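Local coordinates for dicer Related Helicase (Caenorhabditis elegans, PDB 6M6Q), which probably hydrolyses ATP as an RNA helicase of the RIG-I-like receptor family linked to RNA interference, this chain being its N-terminal domain, at residues L270-I273 / G274-S277; G160-T163 / A164-F167; T213-L216 / A217-F221; E285-E288 / W289-F293. One frame throughout, in Å; residues are numbered along the deposited sequence.

Interaction 1: L270-I273 / G274-S277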
loop_
_atom_site.group_PDB
_atom_site.type_symbol
_atom_site.label_atom_id
_atom_site.label_comp_id
_atom_site.label_asym_id
_atom_site.label_seq_id
_atom_site.Cartn_x
_atom_site.Cartn_y
_atom_site.Cartn_z
ATOM N N LEU B 270 -7.972 -2.658 -16.951
ATOM C CA LEU B 270 -9.109 -1.799 -17.367
ATOM C C LEU B 270 -9.870 -2.504 -18.485
ATOM O O LEU B 270 -11.084 -2.570 -18.399
ATOM C CB LEU B 270 -8.582 -0.432 -17.824
ATOM C CG LEU B 270 -9.619 0.673 -18.041
ATOM C CD1 LEU B 270 -10.110 1.215 -16.725
ATOM C CD2 LEU B 270 -9.051 1.818 -18.859
ATOM N N ALA B 271 -9.157 -3.058 -19.460
ATOM C CA ALA B 271 -9.709 -3.595 -20.726
ATOM C C ALA B 271 -10.469 -4.902 -20.473
ATOM O O ALA B 271 -11.260 -5.261 -21.325
ATOM C CB ALA B 271 -8.594 -3.808 -21.716
ATOM N N ILE B 272 -10.201 -5.586 -19.347
ATOM C CA ILE B 272 -10.737 -6.946 -18.978
ATOM C C ILE B 272 -12.264 -6.991 -19.133
ATOM O O ILE B 272 -12.779 -8.060 -19.469
ATOM C CB ILE B 272 -10.306 -7.303 -17.537
ATOM C CG1 ILE B 272 -8.869 -7.815 -17.516
ATOM C CG2 ILE B 272 -11.277 -8.284 -16.874
ATOM C CD1 ILE B 272 -8.336 -8.089 -16.133
ATOM N N ILE B 273 -12.952 -5.881 -18.864
ATOM C CA ILE B 273 -14.439 -5.798 -18.827
ATOM C C ILE B 273 -15.005 -6.102 -20.226
ATOM O O ILE B 273 -16.173 -6.503 -20.305
ATOM C CB ILE B 273 -14.900 -4.428 -18.272
ATOM C CG1 ILE B 273 -16.327 -4.502 -17.718
ATOM C CG2 ILE B 273 -14.747 -3.323 -19.313
ATOM C CD1 ILE B 273 -16.473 -5.437 -16.533
ATOM N N GLY B 274 -14.192 -5.985 -21.276
ATOM C CA GLY B 274 -14.634 -6.153 -22.679
ATOM C C GLY B 274 -14.717 -7.617 -23.083
ATOM O O GLY B 274 -15.422 -7.921 -24.084
ATOM N N PHE B 275 -14.024 -8.493 -22.353
ATOM C CA PHE B 275 -13.992 -9.962 -22.601
ATOM C C PHE B 275 -15.428 -10.529 -22.633
ATOM O O PHE B 275 -16.257 -10.143 -21.804
ATOM C CB PHE B 275 -13.173 -10.686 -21.528
ATOM C CG PHE B 275 -11.720 -10.295 -21.402
ATOM C CD1 PHE B 275 -11.108 -9.425 -22.304
ATOM C CD2 PHE B 275 -10.961 -10.796 -20.354
ATOM C CE1 PHE B 275 -9.775 -9.077 -22.153
ATOM C CE2 PHE B 275 -9.623 -10.467 -20.218
ATOM C CZ PHE B 275 -9.032 -9.608 -21.115
ATOM N N LYS B 276 -15.717 -11.393 -23.603
ATOM C CA LYS B 276 -17.047 -12.037 -23.786
ATOM C C LYS B 276 -16.974 -13.421 -23.164
ATOM O O LYS B 276 -16.133 -14.214 -23.635
ATOM C CB LYS B 276 -17.405 -12.148 -25.274
ATOM C CG LYS B 276 -17.682 -10.826 -25.991
ATOM C CD LYS B 276 -17.705 -10.931 -27.511
ATOM C CE LYS B 276 -17.411 -9.616 -28.214
ATOM N NZ LYS B 276 -15.978 -9.236 -28.099
ATOM N N SER B 277 -17.771 -13.694 -22.127
ATOM C CA SER B 277 -17.752 -15.004 -21.428
ATOM C C SER B 277 -19.174 -15.511 -21.141
ATOM O O SER B 277 -19.287 -16.537 -20.425
ATOM C CB SER B 277 -16.886 -14.955 -20.170
ATOM O OG SER B 277 -17.595 -14.429 -19.051
#
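Gly-274 N reaches back to Ala-271 O (3.0 Å, N-H...O angle 164°) and Phe-275 N to Ile-272 O (3.2 Å), each bond spanning three residues. This spacing defines the 3-10 turn through which the chain leaves helix 262-271 for the loop toward helix 288-295, within an all-helical N-terminal domain. Phe-275 then folds back on the turn: its CG is anti to the carbonyl carbon and beside the backbone N (chi1 -60°), which lays the ring over Ile-272. Ile-272 CA sits over one face of the phenyl ring in a CH-pi contact, 3.8 Å from the centroid of the Phe-275 ring and only 10° off its normal. Ile-272 O lies above the same face, nearer the rim, 3.1 Å from Phe-275 CG. Leu-216 and Phe-293 also touch the phenyl ring, and Trp-289 meets it edge-to-face. A serine in place of Phe-275 would probably leave Ile-272 without its aromatic cover and open a gap between the turn and Trp-289. The two side chains themselves pass at a slant, and their closest approach is Ile-272 CG1 at 3.9 Å from Phe-275 CE2.

Interaction 2: G160-T163 / A164-F167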
loop_
_atom_site.group_PDB
_atom_site.type_symbol
_atom_site.label_atom_id
_atom_site.label_comp_id
_atom_site.label_asym_id
_atom_site.label_seq_id
_atom_site.Cartn_x
_atom_site.Cartn_y
_atom_site.Cartn_z
ATOM N N GLY B 160 -26.464 -8.624 -18.345
ATOM C CA GLY B 160 -26.118 -9.939 -17.782
ATOM C C GLY B 160 -24.681 -10.309 -18.065
ATOM O O GLY B 160 -24.400 -11.520 -18.175
ATOM N N TRP B 161 -23.799 -9.313 -18.193
ATOM C CA TRP B 161 -22.377 -9.506 -18.593
ATOM C C TRP B 161 -21.654 -10.341 -17.527
ATOM O O TRP B 161 -21.476 -9.848 -16.432
ATOM C CB TRP B 161 -21.688 -8.163 -18.808
ATOM C CG TRP B 161 -20.503 -8.249 -19.715
ATOM C CD1 TRP B 161 -19.184 -8.254 -19.367
ATOM C CD2 TRP B 161 -20.540 -8.386 -21.141
ATOM N NE1 TRP B 161 -18.400 -8.358 -20.483
ATOM C CE2 TRP B 161 -19.203 -8.447 -21.585
ATOM C CE3 TRP B 161 -21.568 -8.460 -22.082
ATOM C CZ2 TRP B 161 -18.875 -8.571 -22.929
ATOM C CZ3 TRP B 161 -21.244 -8.577 -23.412
ATOM C CH2 TRP B 161 -19.916 -8.634 -23.829
ATOM N N LEU B 162 -21.241 -11.554 -17.866
ATOM C CA LEU B 162 -20.701 -12.551 -16.907
ATOM C C LEU B 162 -19.245 -12.198 -16.564
ATOM O O LEU B 162 -18.762 -12.619 -15.496
ATOM C CB LEU B 162 -20.822 -13.934 -17.552
ATOM C CG LEU B 162 -20.111 -15.081 -16.844
ATOM C CD1 LEU B 162 -20.740 -15.372 -15.489
ATOM C CD2 LEU B 162 -20.137 -16.315 -17.708
ATOM N N THR B 163 -18.563 -11.494 -17.461
ATOM C CA THR B 163 -17.168 -11.043 -17.278
ATOM C C THR B 163 -17.126 -10.038 -16.133
ATOM O O THR B 163 -16.144 -10.032 -15.398
ATOM C CB THR B 163 -16.623 -10.435 -18.566
ATOM O OG1 THR B 163 -16.169 -11.507 -19.385
ATOM C CG2 THR B 163 -15.507 -9.449 -18.316
ATOM N N ALA B 164 -18.154 -9.199 -16.021
ATOM C CA ALA B 164 -18.273 -8.148 -14.987
ATOM C C ALA B 164 -18.392 -8.797 -13.606
ATOM O O ALA B 164 -17.783 -8.276 -12.675
ATOM C CB ALA B 164 -19.442 -7.240 -15.275
ATOM N N GLU B 165 -19.133 -9.905 -13.502
ATOM C CA GLU B 165 -19.363 -10.662 -12.245
ATOM C C GLU B 165 -18.052 -11.297 -11.788
ATOM O O GLU B 165 -17.707 -11.118 -10.612
ATOM C CB GLU B 165 -20.450 -11.721 -12.432
ATOM C CG GLU B 165 -20.706 -12.550 -11.173
ATOM C CD GLU B 165 -21.425 -13.886 -11.379
ATOM O OE1 GLU B 165 -21.252 -14.796 -10.521
ATOM O OE2 GLU B 165 -22.157 -14.020 -12.387
ATOM N N THR B 166 -17.311 -11.940 -12.692
ATOM C CA THR B 166 -15.997 -12.575 -12.372
ATOM C C THR B 166 -15.025 -11.504 -11.835
ATOM O O THR B 166 -14.434 -11.723 -10.789
ATOM C CB THR B 166 -15.409 -13.308 -13.586
ATOM O OG1 THR B 166 -16.444 -14.036 -14.244
ATOM C CG2 THR B 166 -14.276 -14.235 -13.212
ATOM N N PHE B 167 -14.936 -10.366 -12.524
ATOM C CA PHE B 167 -14.088 -9.194 -12.183
ATOM C C PHE B 167 -14.386 -8.732 -10.754
ATOM O O PHE B 167 -13.442 -8.628 -9.952
ATOM C CB PHE B 167 -14.344 -8.074 -13.185
ATOM C CG PHE B 167 -13.417 -6.900 -13.101
ATOM C CD1 PHE B 167 -13.719 -5.815 -12.295
ATOM C CD2 PHE B 167 -12.307 -6.819 -13.930
ATOM C CE1 PHE B 167 -12.907 -4.692 -12.292
ATOM C CE2 PHE B 167 -11.498 -5.695 -13.927
ATOM C CZ PHE B 167 -11.794 -4.639 -13.102
#
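Hydrogen bonding centres on Leu-162 O, which accepts from two donors of one residue. Thr-166 N lies 3.2 Å from Leu-162 O with an N-H...O angle of 164°, and Thr-166 OG1 lies 3.0 Å from the same Leu-162 O. The two donors approach from opposite faces of the carbonyl plane, each tilted out of it. The hydroxyl gets there because chi1 of Thr-166 (-43°) sets OG1 beside its own backbone N, turned back toward the preceding turn. A second four-residue bond runs from Phe-167 N to Thr-163 O (3.1 Å), whereas the three-residue link from Ala-164 N to Trp-161 O is weak, at 3.4 Å. Together they build the first turn of helix 162-171, and the threonine hydroxyl bound to the carbonyl four residues back is a familiar alpha-helical side-chain-to-backbone bond. At the start of the helix, Leu-162 N is hydrogen-bonded to Asn-278 OD1. A valine in place of Thr-166 would probably leave Leu-162 O without its hydroxyl donor, held by the backbone N-H alone.

Van der Waals contact is lighter. The indole of Trp-161 presents its edge to Ala-164: CD1 of Trp-161 lies 4.2 Å from Ala-164 CB, and Ala-164 N is near the ring plane. On another side Leu-162 slants across Glu-165, a methyl against a carboxylate oxygen, with Leu-162 CD1 3.7 Å from Glu-165 OE2.

Two polar ends bond to the loop after helix 262-271: Thr-163 OG1 to Phe-275 O and, weakly, to Ser-277 OG, and Trp-161 NE1 weakly to Ile-273 O.

Interaction 3: T213-L216 / A217-F221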
loop_
_atom_site.group_PDB
_atom_site.type_symbol
_atom_site.label_atom_id
_atom_site.label_comp_id
_atom_site.label_asym_id
_atom_site.label_seq_id
_atom_site.Cartn_x
_atom_site.Cartn_y
_atom_site.Cartn_z
ATOM N N THR B 213 -6.857 -11.651 -25.808
ATOM C CA THR B 213 -5.581 -10.998 -26.208
ATOM C C THR B 213 -5.873 -9.920 -27.270
ATOM O O THR B 213 -5.264 -8.821 -27.186
ATOM C CB THR B 213 -4.553 -12.037 -26.689
ATOM O OG1 THR B 213 -4.323 -12.981 -25.640
ATOM C CG2 THR B 213 -3.235 -11.415 -27.103
ATOM N N THR B 214 -6.791 -10.195 -28.205
ATOM C CA THR B 214 -7.172 -9.258 -29.290
ATOM C C THR B 214 -7.757 -7.982 -28.666
ATOM O O THR B 214 -7.313 -6.885 -29.048
ATOM C CB THR B 214 -8.113 -9.932 -30.295
ATOM O OG1 THR B 214 -7.385 -10.976 -30.944
ATOM C CG2 THR B 214 -8.655 -8.974 -31.327
ATOM N N ILE B 215 -8.641 -8.114 -27.675
ATOM C CA ILE B 215 -9.250 -6.946 -26.961
ATOM C C ILE B 215 -8.133 -6.206 -26.209
ATOM O O ILE B 215 -8.057 -4.980 -26.362
ATOM C CB ILE B 215 -10.423 -7.376 -26.041
ATOM C CG1 ILE B 215 -11.664 -7.762 -26.855
ATOM C CG2 ILE B 215 -10.763 -6.295 -25.018
ATOM C CD1 ILE B 215 -12.529 -8.836 -26.207
ATOM N N LEU B 216 -7.231 -6.938 -25.531
ATOM C CA LEU B 216 -6.131 -6.332 -24.726
ATOM C C LEU B 216 -5.221 -5.516 -25.632
ATOM O O LEU B 216 -4.959 -4.371 -25.281
ATOM C CB LEU B 216 -5.346 -7.414 -23.986
ATOM C CG LEU B 216 -6.049 -7.994 -22.762
ATOM C CD1 LEU B 216 -5.227 -9.115 -22.140
ATOM C CD2 LEU B 216 -6.340 -6.906 -21.738
ATOM N N ALA B 217 -4.806 -6.077 -26.776
ATOM C CA ALA B 217 -3.891 -5.436 -27.756
ATOM C C ALA B 217 -4.490 -4.112 -28.238
ATOM O O ALA B 217 -3.749 -3.112 -28.331
ATOM C CB ALA B 217 -3.626 -6.362 -28.911
ATOM N N PHE B 218 -5.793 -4.087 -28.496
ATOM C CA PHE B 218 -6.479 -2.914 -29.085
ATOM C C PHE B 218 -6.624 -1.804 -28.032
ATOM O O PHE B 218 -6.323 -0.627 -28.366
ATOM C CB PHE B 218 -7.835 -3.302 -29.671
ATOM C CG PHE B 218 -8.633 -2.112 -30.121
ATOM C CD1 PHE B 218 -8.285 -1.423 -31.276
ATOM C CD2 PHE B 218 -9.642 -1.603 -29.322
ATOM C CE1 PHE B 218 -8.954 -0.264 -31.638
ATOM C CE2 PHE B 218 -10.334 -0.464 -29.702
ATOM C CZ PHE B 218 -9.988 0.202 -30.861
ATOM N N GLU B 219 -7.123 -2.151 -26.832
ATOM C CA GLU B 219 -7.444 -1.176 -25.751
ATOM C C GLU B 219 -6.141 -0.617 -25.180
ATOM O O GLU B 219 -6.165 0.545 -24.737
ATOM C CB GLU B 219 -8.292 -1.798 -24.636
ATOM C CG GLU B 219 -9.617 -2.377 -25.100
ATOM C CD GLU B 219 -10.685 -1.376 -25.509
ATOM O OE1 GLU B 219 -10.370 -0.443 -26.271
ATOM O OE2 GLU B 219 -11.857 -1.571 -25.109
ATOM N N VAL B 220 -5.026 -1.359 -25.281
ATOM C CA VAL B 220 -3.697 -0.880 -24.804
ATOM C C VAL B 220 -2.983 -0.023 -25.874
ATOM O O VAL B 220 -2.453 1.014 -25.488
ATOM C CB VAL B 220 -2.827 -2.031 -24.301
ATOM C CG1 VAL B 220 -1.362 -1.636 -24.266
ATOM C CG2 VAL B 220 -3.294 -2.506 -22.923
ATOM N N PHE B 221 -2.982 -0.404 -27.159
ATOM C CA PHE B 221 -2.145 0.270 -28.193
ATOM C C PHE B 221 -2.984 1.154 -29.134
ATOM O O PHE B 221 -2.450 2.137 -29.620
ATOM C CB PHE B 221 -1.335 -0.746 -28.997
ATOM C CG PHE B 221 -0.343 -1.536 -28.189
ATOM C CD1 PHE B 221 0.872 -0.989 -27.808
ATOM C CD2 PHE B 221 -0.632 -2.837 -27.797
ATOM C CE1 PHE B 221 1.765 -1.724 -27.041
ATOM C CE2 PHE B 221 0.271 -3.575 -27.038
ATOM C CZ PHE B 221 1.461 -3.016 -26.656
#
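Ile-215 places CG2 anti to its backbone N and CG1 beside that N (chi1 -73°), while Glu-219 carries CG beside its own N and then bends at chi2 (-72°). With these torsions the two side chains lie alongside each other, pointing the same way on one flank of helix 210-221, a plain alpha-helical i to i+4 pairing. The touch is between aliphatic parts: Ile-215 CG2 is 4.1 Å from Glu-219 CG, and the same CG also packs against Ile-215 O. The glutamate's polar end is directed to another partner, OE2 making a weak hydrogen bond to Tyr-151 OH.

Beneath the side chains the backbone carries i to i+4 bonds. Ala-217 N to Thr-213 O measures 2.8 Å and Glu-219 N to Ile-215 O 3.0 Å. Phe-218 N bonds to Thr-214 O (3.2 Å), and Val-220 N bonds to Leu-216 O (3.0 Å). The exception in spacing is a weak i to i+3 link from Phe-218 N to Ile-215 O. Leu-216 and Val-220 face helix 262-271, where they meet Ala-271 and Met-268 respectively, and Leu-216 also touches helix 196-204. At the start of this stretch Thr-213 OG1 turns back to Cys-209 O, as Thr-214 OG1 does to Val-210 O. Near the helix end Val-220 CG1 stands 3.7 Å above the plane of the Phe-221 ring, directly over its centre.

Interaction 4: E285-E288 / W289-F293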
loop_
_atom_site.group_PDB
_atom_site.type_symbol
_atom_site.label_atom_id
_atom_site.label_comp_id
_atom_site.label_asym_id
_atom_site.label_seq_id
_atom_site.Cartn_x
_atom_site.Cartn_y
_atom_site.Cartn_z
ATOM N N GLU B 285 -16.302 -22.751 -18.915
ATOM C CA GLU B 285 -15.026 -22.132 -19.383
ATOM C C GLU B 285 -15.086 -20.599 -19.212
ATOM O O GLU B 285 -14.198 -19.924 -19.736
ATOM C CB GLU B 285 -14.742 -22.455 -20.857
ATOM C CG GLU B 285 -14.894 -23.916 -21.255
ATOM C CD GLU B 285 -14.994 -24.117 -22.767
ATOM O OE1 GLU B 285 -14.124 -24.827 -23.344
ATOM O OE2 GLU B 285 -15.922 -23.527 -23.378
ATOM N N HIS B 286 -16.108 -20.078 -18.527
ATOM C CA HIS B 286 -16.424 -18.620 -18.419
ATOM C C HIS B 286 -15.342 -17.864 -17.615
ATOM O O HIS B 286 -15.290 -16.621 -17.724
ATOM C CB HIS B 286 -17.817 -18.423 -17.805
ATOM C CG HIS B 286 -18.020 -19.167 -16.527
ATOM N ND1 HIS B 286 -18.128 -20.546 -16.485
ATOM C CD2 HIS B 286 -18.095 -18.737 -15.248
ATOM C CE1 HIS B 286 -18.261 -20.930 -15.235
ATOM N NE2 HIS B 286 -18.254 -19.836 -14.459
ATOM N N GLU B 287 -14.532 -18.571 -16.820
ATOM C CA GLU B 287 -13.439 -17.969 -16.010
ATOM C C GLU B 287 -12.068 -18.375 -16.581
ATOM O O GLU B 287 -11.068 -18.189 -15.871
ATOM C CB GLU B 287 -13.566 -18.395 -14.547
ATOM C CG GLU B 287 -14.868 -17.977 -13.893
ATOM C CD GLU B 287 -15.016 -18.393 -12.436
ATOM O OE1 GLU B 287 -14.629 -19.536 -12.102
ATOM O OE2 GLU B 287 -15.524 -17.570 -11.632
ATOM N N GLU B 288 -12.020 -18.820 -17.846
ATOM C CA GLU B 288 -10.782 -19.243 -18.563
ATOM C C GLU B 288 -9.815 -18.063 -18.638
ATOM O O GLU B 288 -8.590 -18.306 -18.525
ATOM C CB GLU B 288 -11.113 -19.720 -19.978
ATOM C CG GLU B 288 -10.288 -20.901 -20.442
ATOM C CD GLU B 288 -10.937 -21.735 -21.538
ATOM O OE1 GLU B 288 -11.034 -21.242 -22.690
ATOM O OE2 GLU B 288 -11.355 -22.871 -21.240
ATOM N N TRP B 289 -10.346 -16.840 -18.832
ATOM C CA TRP B 289 -9.538 -15.599 -18.943
ATOM C C TRP B 289 -8.821 -15.322 -17.618
ATOM O O TRP B 289 -7.623 -14.932 -17.667
ATOM C CB TRP B 289 -10.381 -14.407 -19.407
ATOM C CG TRP B 289 -11.419 -13.914 -18.448
ATOM C CD1 TRP B 289 -12.760 -14.140 -18.524
ATOM C CD2 TRP B 289 -11.234 -12.977 -17.370
ATOM N NE1 TRP B 289 -13.421 -13.439 -17.550
ATOM C CE2 TRP B 289 -12.510 -12.728 -16.819
ATOM C CE3 TRP B 289 -10.125 -12.336 -16.805
ATOM C CZ2 TRP B 289 -12.697 -11.880 -15.729
ATOM C CZ3 TRP B 289 -10.313 -11.496 -15.731
ATOM C CH2 TRP B 289 -11.581 -11.280 -15.197
ATOM N N TYR B 290 -9.507 -15.536 -16.488
ATOM C CA TYR B 290 -8.978 -15.281 -15.125
ATOM C C TYR B 290 -7.846 -16.269 -14.830
ATOM O O TYR B 290 -6.773 -15.824 -14.398
ATOM C CB TYR B 290 -10.093 -15.331 -14.074
ATOM C CG TYR B 290 -9.588 -15.298 -12.653
ATOM C CD1 TYR B 290 -9.556 -16.449 -11.875
ATOM C CD2 TYR B 290 -8.988 -14.163 -12.144
ATOM C CE1 TYR B 290 -9.029 -16.443 -10.595
ATOM C CE2 TYR B 290 -8.459 -14.138 -10.864
ATOM C CZ TYR B 290 -8.483 -15.281 -10.084
ATOM O OH TYR B 290 -7.959 -15.267 -8.823
ATOM N N TYR B 291 -8.064 -17.563 -15.079
ATOM C CA TYR B 291 -7.055 -18.626 -14.838
ATOM C C TYR B 291 -5.926 -18.471 -15.867
ATOM O O TYR B 291 -4.786 -18.796 -15.535
ATOM C CB TYR B 291 -7.716 -20.014 -14.821
ATOM C CG TYR B 291 -8.701 -20.207 -13.693
ATOM C CD1 TYR B 291 -8.342 -19.931 -12.382
ATOM C CD2 TYR B 291 -10.006 -20.623 -13.927
ATOM C CE1 TYR B 291 -9.246 -20.058 -11.337
ATOM C CE2 TYR B 291 -10.924 -20.751 -12.893
ATOM C CZ TYR B 291 -10.543 -20.464 -11.592
ATOM O OH TYR B 291 -11.426 -20.598 -10.557
ATOM N N GLY B 292 -6.230 -17.934 -17.052
ATOM C CA GLY B 292 -5.234 -17.583 -18.090
ATOM C C GLY B 292 -4.280 -16.488 -17.625
ATOM O O GLY B 292 -3.085 -16.556 -17.965
ATOM N N PHE B 293 -4.802 -15.505 -16.894
ATOM C CA PHE B 293 -4.040 -14.384 -16.277
ATOM C C PHE B 293 -3.097 -14.943 -15.201
ATOM O O PHE B 293 -1.916 -14.519 -15.152
ATOM C CB PHE B 293 -4.993 -13.333 -15.686
ATOM C CG PHE B 293 -5.098 -12.040 -16.461
ATOM C CD1 PHE B 293 -5.960 -11.920 -17.545
ATOM C CD2 PHE B 293 -4.372 -10.919 -16.077
ATOM C CE1 PHE B 293 -6.050 -10.731 -18.255
ATOM C CE2 PHE B 293 -4.470 -9.730 -16.789
ATOM C CZ PHE B 293 -5.310 -9.639 -17.874
#
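Tyr-291 and Glu-287 set two flat groups nearly at right angles, the phenol ring and the carboxylate plane standing 86° apart where the side chains pass aslant. Glu-287 CB packs 3.9 Å from Tyr-291 CE2, and farther out Glu-287 OE1 comes to 3.7 Å from Tyr-291 OH. On one face of the Tyr-291 ring sits Tyr-290 CD1, 3.6 Å above the plane and displaced toward the rim. The indole of Trp-289 has Tyr-290 CB over one face, again off centre, and His-286 O approaches it obliquely, 3.6 Å from Trp-289 CD1. Phe-293 receives Trp-289 O at its edge, in the plane of the ring. Trp-289 takes up the crowded position, with CG between the backbone N and the carbonyl carbon (chi1 68°); from there the indole touches Thr-166 of helix 162-171.

The backbone enters helix 288-295 through a type I beta turn, closed by Glu-288 N to Glu-285 O (3.1 Å), and Glu-287 occupies the N-cap position. Its carbonyl accepts the first regular helical bond, Tyr-291 N to Glu-287 O at 3.2 Å with an N-H...O angle of 168°, plus a weak one from Tyr-290 N. Gly-292 N follows with a bond to Glu-288 O (2.8 Å). With Glu-287 and Glu-288 at this end, their negative charge is likely to interact favourably with the positive end of the helix dipole.

Overall arrangement
From the N terminus the order is interaction 2, interaction 3, interaction 1 and interaction 4. All four are local and run in series, so none nests within or crosses another and none closes a long loop; they mark the start of helix 162-171, the body of helix 210-221, the exit from helix 262-271 and the entry to helix 288-295. Spatially, interaction 1 touches all three others: its loop bonds to residues 160-163, while its turn packs on helix 210-221 and on helix 288-295. Interactions 2 and 4 also meet, through Leu-162 with His-286 and Thr-166 with Trp-289, and interactions 3 and 4 touch lightly through Leu-216 and Phe-293. Only interactions 2 and 3 stay apart, about 7 Å between nearest atoms.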